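Local coordinates for protein 6-phospho-beta-glucosidase (Thermotoga maritima, PDB 1UP7) that hydrolyses cellobiose 6'-phosphate to glucose 6-phosphate and glucose, using NAD(+) and a manganese ion as cofactors, at residues F79-G84 with N139-S144; L192-F197 with N241-Y246. All coordinates share one frame; numbering follows the deposited sequence.

Contact 1. Residues F79-G84 with N139-S144; sequences FQFRPG and NFTNPS. With NAD (nicotinamide-adenine-dinucleotide), chain I.
F79 and N139 end two neighbouring parallel strands, 76-79 and 136-139, and beyond them the chain carries on as two loops pinned at F79 O, which accepts the backbone N of F140 at 2.7 Å and, more weakly, that of T141. These are the C-terminal strand ends of the Rossmann fold, where NAD binds. T141 carries the contact. Its OG1 donates to F81 O over 2.8 Å, in the carbonyl plane and on a lone pair, and the same oxygen lies over the centre of one face of the F81 ring. With CG2 anti to the backbone N, T141 meets P83 tip to tip, T141 CG2 lying 3.7 Å from P83 CD. The F81 ring, meanwhile, turns its CE1 over one face of the F79 ring. N139 OD1 lies at the edge of the F79 ring, 3.1 Å from F79 CB; it is buried and has no polar partner. N139 ND2, by contrast, bonds both T141 O and S144 OG, fixing the amide. The Q80 chain runs beside the F140 ring, its amide plane within 14° of the ring plane, and Q80 NE2 is held by G9 O. Both loops grip NAD. R82 NE donates to the bridging O3 and to the phosphate oxygen O1A, NH2 reaches O1N at 2.8 Å, and C3D of the ribose sits over the centre of one guanidinium face; NH1 forms a salt bridge with E105. N142 OD1 closes an Asx turn with S144 N, while N142 N donates almost straight (173°) to O3D of NAD and ND2 to O2D at 2.9 Å.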
loop_
_atom_site.group_PDB
_atom_site.type_symbol
_atom_site.label_atom_id
_atom_site.label_comp_id
_atom_site.label_asym_id
_atom_site.label_seq_id
_atom_site.Cartn_x
_atom_site.Cartn_y
_atom_site.Cartn_z
ATOM N N PHE A 79 -22.116 19.992 -15.419
ATOM C CA PHE A 79 -22.060 21.067 -14.424
ATOM C C PHE A 79 -21.183 22.178 -14.951
ATOM O O PHE A 79 -19.969 21.995 -15.119
ATOM C CB PHE A 79 -21.454 20.588 -13.095
ATOM C CG PHE A 79 -22.389 19.809 -12.241
ATOM C CD1 PHE A 79 -23.678 19.467 -12.696
ATOM C CD2 PHE A 79 -21.982 19.384 -10.982
ATOM C CE1 PHE A 79 -24.540 18.716 -11.901
ATOM C CE2 PHE A 79 -22.851 18.645 -10.155
ATOM C CZ PHE A 79 -24.132 18.315 -10.622
ATOM N N GLN A 80 -21.781 23.343 -15.150
ATOM C CA GLN A 80 -21.087 24.468 -15.764
ATOM C C GLN A 80 -21.612 25.786 -15.152
ATOM O O GLN A 80 -21.553 26.864 -15.746
ATOM C CB GLN A 80 -21.258 24.322 -17.280
ATOM C CG GLN A 80 -21.740 25.484 -17.989
ATOM C CD GLN A 80 -22.194 25.205 -19.408
ATOM O OE1 GLN A 80 -21.702 24.307 -20.065
ATOM N NE2 GLN A 80 -23.079 26.050 -19.907
ATOM N N PHE A 81 -22.103 25.678 -13.931
ATOM C CA PHE A 81 -22.603 26.822 -13.154
ATOM C C PHE A 81 -21.542 27.384 -12.205
ATOM O O PHE A 81 -20.648 26.686 -11.771
ATOM C CB PHE A 81 -23.866 26.434 -12.351
ATOM C CG PHE A 81 -23.674 25.257 -11.447
ATOM C CD1 PHE A 81 -23.831 23.960 -11.930
ATOM C CD2 PHE A 81 -23.319 25.444 -10.102
ATOM C CE1 PHE A 81 -23.653 22.860 -11.083
ATOM C CE2 PHE A 81 -23.128 24.353 -9.255
ATOM C CZ PHE A 81 -23.284 23.057 -9.753
ATOM N N ARG A 82 -21.652 28.658 -11.891
ATOM C CA ARG A 82 -20.746 29.285 -10.949
ATOM C C ARG A 82 -21.503 29.603 -9.665
ATOM O O ARG A 82 -22.282 30.544 -9.639
ATOM C CB ARG A 82 -20.179 30.566 -11.554
ATOM C CG ARG A 82 -19.059 31.236 -10.753
ATOM C CD ARG A 82 -18.634 32.582 -11.337
ATOM N NE ARG A 82 -18.052 32.445 -12.665
ATOM C CZ ARG A 82 -16.796 32.059 -12.895
ATOM N NH1 ARG A 82 -15.971 31.781 -11.873
ATOM N NH2 ARG A 82 -16.367 31.956 -14.137
ATOM N N PRO A 83 -21.290 28.834 -8.603
ATOM C CA PRO A 83 -21.912 29.148 -7.315
ATOM C C PRO A 83 -21.526 30.564 -6.863
ATOM O O PRO A 83 -20.341 30.908 -6.837
ATOM C CB PRO A 83 -21.358 28.069 -6.368
ATOM C CG PRO A 83 -20.887 26.928 -7.300
ATOM C CD PRO A 83 -20.450 27.630 -8.540
ATOM N N GLY A 84 -22.532 31.381 -6.570
ATOM C CA GLY A 84 -22.340 32.750 -6.137
ATOM C C GLY A 84 -22.108 33.769 -7.223
ATOM O O GLY A 84 -21.980 34.947 -6.909
ATOM N N ASN A 139 -18.098 17.597 -15.030
ATOM C CA ASN A 139 -17.981 18.823 -14.253
ATOM C C ASN A 139 -16.953 19.827 -14.739
ATOM O O ASN A 139 -15.764 19.494 -14.853
ATOM C CB ASN A 139 -17.703 18.504 -12.788
ATOM C CG ASN A 139 -17.735 19.743 -11.921
ATOM O OD1 ASN A 139 -18.817 20.231 -11.569
ATOM N ND2 ASN A 139 -16.558 20.287 -11.592
ATOM N N PHE A 140 -17.419 21.049 -15.022
ATOM C CA PHE A 140 -16.548 22.218 -15.247
ATOM C C PHE A 140 -16.461 23.128 -14.036
ATOM O O PHE A 140 -15.492 23.847 -13.884
ATOM C CB PHE A 140 -17.066 23.128 -16.358
ATOM C CG PHE A 140 -17.266 22.457 -17.687
ATOM C CD1 PHE A 140 -16.797 21.179 -17.940
ATOM C CD2 PHE A 140 -17.974 23.119 -18.690
ATOM C CE1 PHE A 140 -16.997 20.570 -19.170
ATOM C CE2 PHE A 140 -18.183 22.513 -19.949
ATOM C CZ PHE A 140 -17.689 21.232 -20.180
ATOM N N THR A 141 -17.499 23.162 -13.213
ATOM C CA THR A 141 -17.587 24.084 -12.085
ATOM C C THR A 141 -16.331 24.057 -11.236
ATOM O O THR A 141 -15.900 22.995 -10.784
ATOM C CB THR A 141 -18.789 23.714 -11.216
ATOM O OG1 THR A 141 -19.979 23.978 -11.962
ATOM C CG2 THR A 141 -18.886 24.639 -9.941
ATOM N N ASN A 142 -15.735 25.230 -11.029
ATOM C CA ASN A 142 -14.512 25.296 -10.249
ATOM C C ASN A 142 -14.754 25.482 -8.766
ATOM O O ASN A 142 -15.776 26.034 -8.393
ATOM C CB ASN A 142 -13.533 26.294 -10.839
ATOM C CG ASN A 142 -12.645 25.652 -11.906
ATOM O OD1 ASN A 142 -12.106 24.526 -11.714
ATOM N ND2 ASN A 142 -12.512 26.335 -13.039
ATOM N N PRO A 143 -13.848 24.976 -7.919
ATOM C CA PRO A 143 -12.646 24.262 -8.361
ATOM C C PRO A 143 -12.965 22.811 -8.681
ATOM O O PRO A 143 -13.430 22.043 -7.834
ATOM C CB PRO A 143 -11.701 24.376 -7.157
ATOM C CG PRO A 143 -12.562 24.468 -5.996
ATOM C CD PRO A 143 -13.917 25.046 -6.442
ATOM N N SER A 144 -12.688 22.453 -9.922
ATOM C CA SER A 144 -13.192 21.212 -10.490
ATOM C C SER A 144 -12.593 19.950 -9.870
ATOM O O SER A 144 -13.343 19.006 -9.636
ATOM C CB SER A 144 -13.025 21.242 -12.025
ATOM O OG SER A 144 -13.537 20.067 -12.609
HETATM P PA NAD I . -20.897 32.192 -15.116
HETATM O O1A NAD I . -20.850 33.234 -14.072
HETATM O O2A NAD I . -21.354 32.668 -16.513
HETATM O O5B NAD I . -21.920 31.080 -14.530
HETATM C C5B NAD I . -22.562 30.193 -15.408
HETATM C C4B NAD I . -24.057 30.155 -15.120
HETATM O O4B NAD I . -24.314 29.468 -13.898
HETATM C C3B NAD I . -24.727 31.518 -14.992
HETATM O O3B NAD I . -25.686 31.632 -16.033
HETATM C C2B NAD I . -25.400 31.495 -13.618
HETATM O O2B NAD I . -26.674 32.105 -13.633
HETATM C C1B NAD I . -25.545 30.000 -13.399
HETATM N N9A NAD I . -25.701 29.584 -12.008
HETATM C C8A NAD I . -25.160 30.121 -10.855
HETATM N N7A NAD I . -25.580 29.343 -9.833
HETATM C C5A NAD I . -26.313 28.314 -10.298
HETATM C C6A NAD I . -26.981 27.256 -9.697
HETATM N N6A NAD I . -26.967 27.078 -8.380
HETATM N N1A NAD I . -27.690 26.363 -10.492
HETATM C C2A NAD I . -27.744 26.536 -11.865
HETATM N N3A NAD I . -27.103 27.604 -12.444
HETATM C C4A NAD I . -26.408 28.469 -11.672
HETATM O O3 NAD I . -19.414 31.572 -15.180
HETATM P PN NAD I . -18.716 30.757 -16.369
HETATM O O1N NAD I . -17.535 31.590 -16.710
HETATM O O2N NAD I . -19.631 30.334 -17.407
HETATM O O5D NAD I . -18.249 29.391 -15.681
HETATM C C5D NAD I . -19.067 28.585 -14.854
HETATM C C4D NAD I . -18.152 27.649 -14.048
HETATM O O4D NAD I . -17.379 26.782 -14.877
HETATM C C3D NAD I . -17.140 28.419 -13.212
HETATM O O3D NAD I . -17.075 27.747 -11.991
HETATM C C2D NAD I . -15.825 28.292 -13.976
HETATM O O2D NAD I . -14.657 28.344 -13.174
HETATM C C1D NAD I . -15.971 26.997 -14.742
HETATM N N1N NAD I . -15.516 27.172 -16.124
HETATM C C2N NAD I . -16.421 26.788 -17.088
HETATM C C3N NAD I . -16.130 26.893 -18.426
HETATM C C7N NAD I . -17.179 26.471 -19.428
HETATM O O7N NAD I . -16.876 25.689 -20.568
HETATM N N7N NAD I . -18.447 26.850 -19.207
HETATM C C4N NAD I . -14.879 27.407 -18.775
HETATM C C5N NAD I . -13.936 27.800 -17.804
HETATM C C6N NAD I . -14.274 27.674 -16.457
#

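Contact 2. Residues L192-F197 with N241-Y246. With G6P (6-O-phosphono-alpha-D-glucopyranose), chain J.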
loop_
_atom_site.group_PDB
_atom_site.type_symbol
_atom_site.label_atom_id
_atom_site.label_comp_id
_atom_site.label_asym_id
_atom_site.label_seq_id
_atom_site.Cartn_x
_atom_site.Cartn_y
_atom_site.Cartn_z
ATOM N N LEU A 192 -2.868 17.475 -9.759
ATOM C CA LEU A 192 -4.204 17.874 -9.424
ATOM C C LEU A 192 -4.613 18.875 -10.500
ATOM O O LEU A 192 -3.782 19.486 -11.152
ATOM C CB LEU A 192 -4.191 18.532 -8.051
ATOM C CG LEU A 192 -4.509 17.682 -6.811
ATOM C CD1 LEU A 192 -4.239 16.183 -6.902
ATOM C CD2 LEU A 192 -3.915 18.303 -5.564
ATOM N N ASN A 193 -5.904 19.003 -10.698
ATOM C CA ASN A 193 -6.461 20.098 -11.475
ATOM C C ASN A 193 -5.838 21.454 -11.114
ATOM O O ASN A 193 -5.811 21.836 -9.951
ATOM C CB ASN A 193 -7.974 20.099 -11.249
ATOM C CG ASN A 193 -8.715 21.079 -12.141
ATOM O OD1 ASN A 193 -9.524 21.851 -11.648
ATOM N ND2 ASN A 193 -8.451 21.050 -13.449
ATOM N N HIS A 194 -5.311 22.170 -12.101
ATOM C CA HIS A 194 -4.528 23.392 -11.848
ATOM C C HIS A 194 -3.249 23.209 -11.076
ATOM O O HIS A 194 -2.729 24.187 -10.533
ATOM C CB HIS A 194 -5.382 24.444 -11.127
ATOM C CG HIS A 194 -6.578 24.837 -11.920
ATOM N ND1 HIS A 194 -7.856 24.816 -11.412
ATOM C CD2 HIS A 194 -6.694 25.158 -13.231
ATOM C CE1 HIS A 194 -8.704 25.164 -12.364
ATOM N NE2 HIS A 194 -8.022 25.366 -13.479
ATOM N N LEU A 195 -2.731 21.983 -11.054
ATOM C CA LEU A 195 -1.546 21.632 -10.288
ATOM C C LEU A 195 -0.992 20.339 -10.883
ATOM O O LEU A 195 -0.900 19.302 -10.227
ATOM C CB LEU A 195 -1.932 21.450 -8.832
ATOM C CG LEU A 195 -0.809 21.546 -7.808
ATOM C CD1 LEU A 195 -0.520 22.973 -7.424
ATOM C CD2 LEU A 195 -1.139 20.718 -6.604
ATOM N N SER A 196 -0.673 20.413 -12.165
ATOM C CA SER A 196 -0.362 19.241 -12.944
ATOM C C SER A 196 0.976 19.412 -13.643
ATOM O O SER A 196 1.474 20.544 -13.791
ATOM C CB SER A 196 -1.485 18.992 -13.964
ATOM O OG SER A 196 -1.580 20.075 -14.898
ATOM N N PHE A 197 1.534 18.272 -14.054
ATOM C CA PHE A 197 2.915 18.178 -14.489
ATOM C C PHE A 197 2.966 17.231 -15.676
ATOM O O PHE A 197 2.272 16.217 -15.703
ATOM C CB PHE A 197 3.794 17.700 -13.327
ATOM C CG PHE A 197 3.673 18.561 -12.095
ATOM C CD1 PHE A 197 2.629 18.352 -11.174
ATOM C CD2 PHE A 197 4.567 19.609 -11.881
ATOM C CE1 PHE A 197 2.487 19.153 -10.061
ATOM C CE2 PHE A 197 4.458 20.403 -10.766
ATOM C CZ PHE A 197 3.416 20.185 -9.843
ATOM N N ASN A 241 1.961 23.021 -15.198
ATOM C CA ASN A 241 0.726 23.818 -15.356
ATOM C C ASN A 241 1.032 25.290 -15.022
ATOM O O ASN A 241 1.682 25.574 -14.041
ATOM C CB ASN A 241 -0.371 23.253 -14.445
ATOM C CG ASN A 241 -1.780 23.859 -14.694
ATOM O OD1 ASN A 241 -1.994 25.077 -14.628
ATOM N ND2 ASN A 241 -2.758 22.984 -14.929
ATOM N N PRO A 242 0.572 26.221 -15.845
ATOM C CA PRO A 242 0.883 27.661 -15.646
ATOM C C PRO A 242 0.422 28.172 -14.278
ATOM O O PRO A 242 0.990 29.121 -13.756
ATOM C CB PRO A 242 0.089 28.381 -16.765
ATOM C CG PRO A 242 -0.281 27.306 -17.769
ATOM C CD PRO A 242 -0.303 25.980 -17.013
ATOM N N TYR A 243 -0.562 27.503 -13.699
ATOM C CA TYR A 243 -1.037 27.836 -12.356
ATOM C C TYR A 243 -0.003 27.635 -11.266
ATOM O O TYR A 243 -0.189 28.143 -10.156
ATOM C CB TYR A 243 -2.259 27.011 -12.012
ATOM C CG TYR A 243 -3.543 27.572 -12.571
ATOM C CD1 TYR A 243 -3.898 27.366 -13.923
ATOM C CD2 TYR A 243 -4.422 28.297 -11.746
ATOM C CE1 TYR A 243 -5.095 27.889 -14.433
ATOM C CE2 TYR A 243 -5.599 28.833 -12.239
ATOM C CZ TYR A 243 -5.941 28.626 -13.565
ATOM O OH TYR A 243 -7.117 29.162 -14.047
ATOM N N LEU A 244 1.059 26.891 -11.578
ATOM C CA LEU A 244 2.143 26.687 -10.633
ATOM C C LEU A 244 2.838 28.007 -10.355
ATOM O O LEU A 244 3.503 28.135 -9.359
ATOM C CB LEU A 244 3.140 25.621 -11.112
ATOM C CG LEU A 244 2.999 24.234 -10.466
ATOM C CD1 LEU A 244 2.838 24.251 -8.906
ATOM C CD2 LEU A 244 1.821 23.475 -11.112
ATOM N N ARG A 245 2.661 28.979 -11.236
ATOM C CA ARG A 245 3.257 30.303 -11.066
ATOM C C ARG A 245 2.858 30.915 -9.722
ATOM O O ARG A 245 3.640 31.642 -9.129
ATOM C CB ARG A 245 2.787 31.267 -12.149
ATOM C CG ARG A 245 3.589 31.252 -13.439
ATOM C CD ARG A 245 2.915 32.133 -14.536
ATOM N NE ARG A 245 1.455 32.006 -14.366
ATOM C CZ ARG A 245 0.538 32.842 -14.833
ATOM N NH1 ARG A 245 0.903 33.937 -15.501
ATOM N NH2 ARG A 245 -0.760 32.584 -14.616
ATOM N N TYR A 246 1.643 30.621 -9.265
ATOM C CA TYR A 246 1.121 31.190 -8.008
ATOM C C TYR A 246 1.834 30.649 -6.802
ATOM O O TYR A 246 1.939 31.349 -5.804
ATOM C CB TYR A 246 -0.399 30.978 -7.843
ATOM C CG TYR A 246 -1.204 31.662 -8.924
ATOM C CD1 TYR A 246 -1.392 33.038 -8.919
ATOM C CD2 TYR A 246 -1.764 30.924 -9.976
ATOM C CE1 TYR A 246 -2.108 33.677 -9.934
ATOM C CE2 TYR A 246 -2.480 31.541 -10.998
ATOM C CZ TYR A 246 -2.632 32.921 -10.977
ATOM O OH TYR A 246 -3.344 33.532 -11.992
HETATM C C1 G6P J . -8.183 28.639 -17.680
HETATM C C2 G6P J . -8.471 27.574 -16.586
HETATM C C3 G6P J . -9.958 27.585 -16.231
HETATM C C4 G6P J . -10.283 28.967 -15.688
HETATM C C5 G6P J . -10.045 29.994 -16.812
HETATM C C6 G6P J . -10.311 31.406 -16.309
HETATM O O1 G6P J . -6.796 28.756 -18.048
HETATM O O2 G6P J . -8.109 26.248 -16.969
HETATM O O3 G6P J . -10.321 26.552 -15.310
HETATM O O4 G6P J . -11.606 29.001 -15.152
HETATM O O5 G6P J . -8.681 29.943 -17.303
HETATM O O6 G6P J . -10.800 32.237 -17.350
HETATM P P G6P J . -11.707 33.525 -17.019
HETATM O O1P G6P J . -12.203 34.037 -18.352
HETATM O O2P G6P J . -10.980 34.664 -16.321
HETATM O O3P G6P J . -12.855 33.051 -16.173
#
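H194 and Y243 lie side by side, both directed toward glucose 6-phosphate. The histidine starts with CB over the face of the Y243 ring, a CH-pi contact 4.2 Å from its centroid. CG, anti to the carbonyl carbon (chi1 -60°), carries the imidazole along the phenol, and CD2 comes down toward the rim of the same face, 3.4 Å from Y243 CE1. The two planes meet at 37°, so the pair is oblique. At the tip, NE2 shares a hydrogen bond of 3.2 Å with O3 of the sugar; CE1 lies near that oxygen too. H194 is a manganese ligand of the enzyme, although no metal is modelled here, and Y243 is the catalytic proton acceptor, its OH 3.3 Å from C2 of the sugar. Behind them the backbones are joined by N241: its N donates to S196 O at 2.9 Å, and its ND2 to S196 OG, which lies in the plane of the amide and also bonds Y189 OH. N241 OD1 takes Y243 N in an Asx turn, positioning the start of the tyrosine. On the far side from the sugar, L244 CD1 meets L195 CD1 and its CD2 meets F197 CZ, each at 3.9 Å. Residues 241-244, leading into helix 245-248, lie against the turn 192-195 and the start of strand 195-203, with helix 355-376 packed on L195 and F197 and helix 166-177 touching S196 and N241.

In the fold
From the N terminus, the chain builds the Rossmann sheet first. Contact 1 closes a loop of 54 residues, mostly helical, between the ends of adjacent strands 76-79 and 136-139, with helices 85-94 and 109-131 in between. Contact 2 opens only afterwards, in the C-terminal domain of the family 4 glycosidases, and closes a loop of 43 residues between 192-197 and 241-246. The two are therefore in series, neither nesting nor crossing, with centres about 18 Å apart. They nevertheless touch: N142 OD1 lies 3.5 Å from H194 CE1, and N142 and H194 both bond O3 of glucose 6-phosphate. The NAD-binding loops thereby meet the residues of the metal and catalytic site around one sugar.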